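Local coordinates for protein group 3 allergen SMIPP-S Yv6023A04 (Sarcoptes scabiei type hominis, PDB 3H7O) that is an inactivated paralogue of the S1 family serine proteases, keeping the chymotrypsin-like fold but probably lacking peptidase activity, at residues A[86-91]-A[165-170]. The protein carries 3 engineered substitutions. Sequence-based numbering, arbitrary orientation.
Sequences MENDIA and SLQVFC
E87 and S165 make the direct apolar touch of this contact. The CG of E87 lies 3.7 Å from the CB of S165. CG is anti to the backbone N of E87 (chi1 -158°), and the chain stays extended beyond it. This brings the methylene alongside S165 and sets OE2 beside a water that it shares with Q167.

The polar joining runs through two waters. Water 1 lies 2.7 Å from OE2 of E87 and 2.6 Å from OE1 of Q167, with geometry suited to donating to each. It has more acceptors in reach than protons, so not all can be served at once. Water 2 accepts from the backbone N of N88 at 2.9 Å. The same water is hydrogen-bonded to OG of S165 at 2.6 Å. It thus ties the main chain of 86-91 to a hydroxyl of 165-170.

OG of S165 also accepts from the backbone N of Q167 (3.1 Å, 144°), an ST turn. With chi1 at 75°, OG can meet both this N-H and water 2.

N88 is held from outside by Y217 through OD1 and by F80 O through ND2. D89 follows, and its OD1 accepts a hydrogen bond from the backbone N of H43; by sequence, D89 and H43 correspond to the triad Asp and His of active S1 proteases, but this paralogue is inactivated.

The contact bridges two parts of the chymotrypsin-like fold. Segment 86-91 leads into barrel strand 91-95, beside helix 42-45. Segment 165-170 enters strand 168-172 of the other sheet, which pairs with strands 143-150 and 209-213.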
loop_
_atom_site.group_PDB
_atom_site.type_symbol
_atom_site.label_atom_id
_atom_site.label_comp_id
_atom_site.label_asym_id
_atom_site.label_seq_id
_atom_site.Cartn_x
_atom_site.Cartn_y
_atom_site.Cartn_z
ATOM N N MET A 86 5.884 -5.471 -13.451
ATOM C CA MET A 86 5.588 -4.706 -12.234
ATOM C C MET A 86 6.811 -4.519 -11.326
ATOM O O MET A 86 6.687 -4.431 -10.104
ATOM C CB MET A 86 4.384 -5.281 -11.480
ATOM C CG MET A 86 3.074 -5.159 -12.250
ATOM S SD MET A 86 1.626 -5.430 -11.221
ATOM C CE MET A 86 1.719 -7.196 -10.968
ATOM N N GLU A 87 7.991 -4.450 -11.940
ATOM C CA GLU A 87 9.207 -4.046 -11.247
ATOM C C GLU A 87 9.055 -2.578 -10.849
ATOM O O GLU A 87 8.501 -1.785 -11.617
ATOM C CB GLU A 87 10.429 -4.233 -12.154
ATOM C CG GLU A 87 11.746 -4.350 -11.404
ATOM C CD GLU A 87 12.961 -4.546 -12.311
ATOM O OE1 GLU A 87 12.828 -5.132 -13.409
ATOM O OE2 GLU A 87 14.064 -4.117 -11.910
ATOM N N ASN A 88 9.532 -2.230 -9.653
ATOM C CA ASN A 88 9.405 -0.866 -9.107
ATOM C C ASN A 88 7.942 -0.429 -8.984
ATOM O O ASN A 88 7.554 0.639 -9.461
ATOM C CB ASN A 88 10.203 0.145 -9.944
ATOM C CG ASN A 88 11.669 -0.222 -10.061
ATOM O OD1 ASN A 88 12.307 -0.591 -9.078
ATOM N ND2 ASN A 88 12.209 -0.126 -11.270
ATOM N N ASP A 89 7.143 -1.272 -8.340
ATOM C CA ASP A 89 5.710 -1.051 -8.207
ATOM C C ASP A 89 5.418 -0.151 -7.009
ATOM O O ASP A 89 4.802 -0.567 -6.022
ATOM C CB ASP A 89 4.987 -2.391 -8.080
ATOM C CG ASP A 89 3.507 -2.290 -8.390
ATOM O OD1 ASP A 89 3.016 -1.179 -8.696
ATOM O OD2 ASP A 89 2.837 -3.337 -8.329
ATOM N N ILE A 90 5.861 1.095 -7.128
ATOM C CA ILE A 90 5.773 2.073 -6.059
ATOM C C ILE A 90 5.559 3.465 -6.679
ATOM O O ILE A 90 6.112 3.774 -7.739
ATOM C CB ILE A 90 7.042 2.011 -5.161
ATOM C CG1 ILE A 90 6.850 2.815 -3.872
ATOM C CG2 ILE A 90 8.313 2.413 -5.954
ATOM C CD1 ILE A 90 7.931 2.576 -2.829
ATOM N N ALA A 91 4.731 4.282 -6.038
ATOM C CA ALA A 91 4.401 5.602 -6.567
ATOM C C ALA A 91 4.095 6.577 -5.450
ATOM O O ALA A 91 3.561 6.192 -4.405
ATOM C CB ALA A 91 3.213 5.514 -7.522
ATOM N N SER A 165 11.852 -8.480 -8.240
ATOM C CA SER A 165 13.062 -7.665 -8.180
ATOM C C SER A 165 13.862 -7.853 -6.889
ATOM O O SER A 165 13.460 -8.589 -5.981
ATOM C CB SER A 165 12.692 -6.189 -8.332
ATOM O OG SER A 165 12.109 -5.695 -7.137
ATOM N N LEU A 166 14.997 -7.165 -6.825
ATOM C CA LEU A 166 15.840 -7.122 -5.638
ATOM C C LEU A 166 15.214 -6.280 -4.528
ATOM O O LEU A 166 15.564 -6.425 -3.355
ATOM C CB LEU A 166 17.222 -6.559 -6.000
ATOM C CG LEU A 166 18.126 -7.441 -6.868
ATOM C CD1 LEU A 166 19.243 -6.613 -7.506
ATOM C CD2 LEU A 166 18.708 -8.584 -6.049
ATOM N N GLN A 167 14.280 -5.408 -4.900
ATOM C CA GLN A 167 13.736 -4.427 -3.971
ATOM C C GLN A 167 12.407 -4.861 -3.344
ATOM O O GLN A 167 11.498 -4.049 -3.163
ATOM C CB GLN A 167 13.603 -3.062 -4.657
ATOM C CG GLN A 167 14.939 -2.391 -4.994
ATOM C CD GLN A 167 15.603 -2.951 -6.238
ATOM O OE1 GLN A 167 14.932 -3.371 -7.181
ATOM N NE2 GLN A 167 16.932 -2.952 -6.248
ATOM N N VAL A 168 12.307 -6.144 -3.010
ATOM C CA VAL A 168 11.109 -6.679 -2.362
ATOM C C VAL A 168 11.459 -7.541 -1.147
ATOM O O VAL A 168 12.608 -7.948 -0.968
ATOM C CB VAL A 168 10.205 -7.496 -3.347
ATOM C CG1 VAL A 168 9.714 -6.625 -4.512
ATOM C CG2 VAL A 168 10.909 -8.760 -3.855
ATOM N N PHE A 169 10.465 -7.779 -0.298
ATOM C CA PHE A 169 10.527 -8.860 0.673
ATOM C C PHE A 169 9.193 -9.594 0.665
ATOM O O PHE A 169 8.188 -9.086 0.142
ATOM C CB PHE A 169 10.902 -8.371 2.085
ATOM C CG PHE A 169 9.838 -7.546 2.758
ATOM C CD1 PHE A 169 9.821 -6.161 2.620
ATOM C CD2 PHE A 169 8.862 -8.150 3.547
ATOM C CE1 PHE A 169 8.836 -5.392 3.245
ATOM C CE2 PHE A 169 7.871 -7.388 4.177
ATOM C CZ PHE A 169 7.862 -6.012 4.029
ATOM N N CYS A 170 9.194 -10.793 1.228
ATOM C CA CYS A 170 7.985 -11.601 1.283
ATOM C C CYS A 170 7.577 -11.883 2.717
ATOM O O CYS A 170 8.420 -11.952 3.612
ATOM C CB CYS A 170 8.183 -12.907 0.521
ATOM S SG CYS A 170 8.547 -12.693 -1.231
HETATM O O HOH W 1 13.815 -2.855 -9.525
HETATM O O HOH W 2 10.667 -3.510 -7.361
#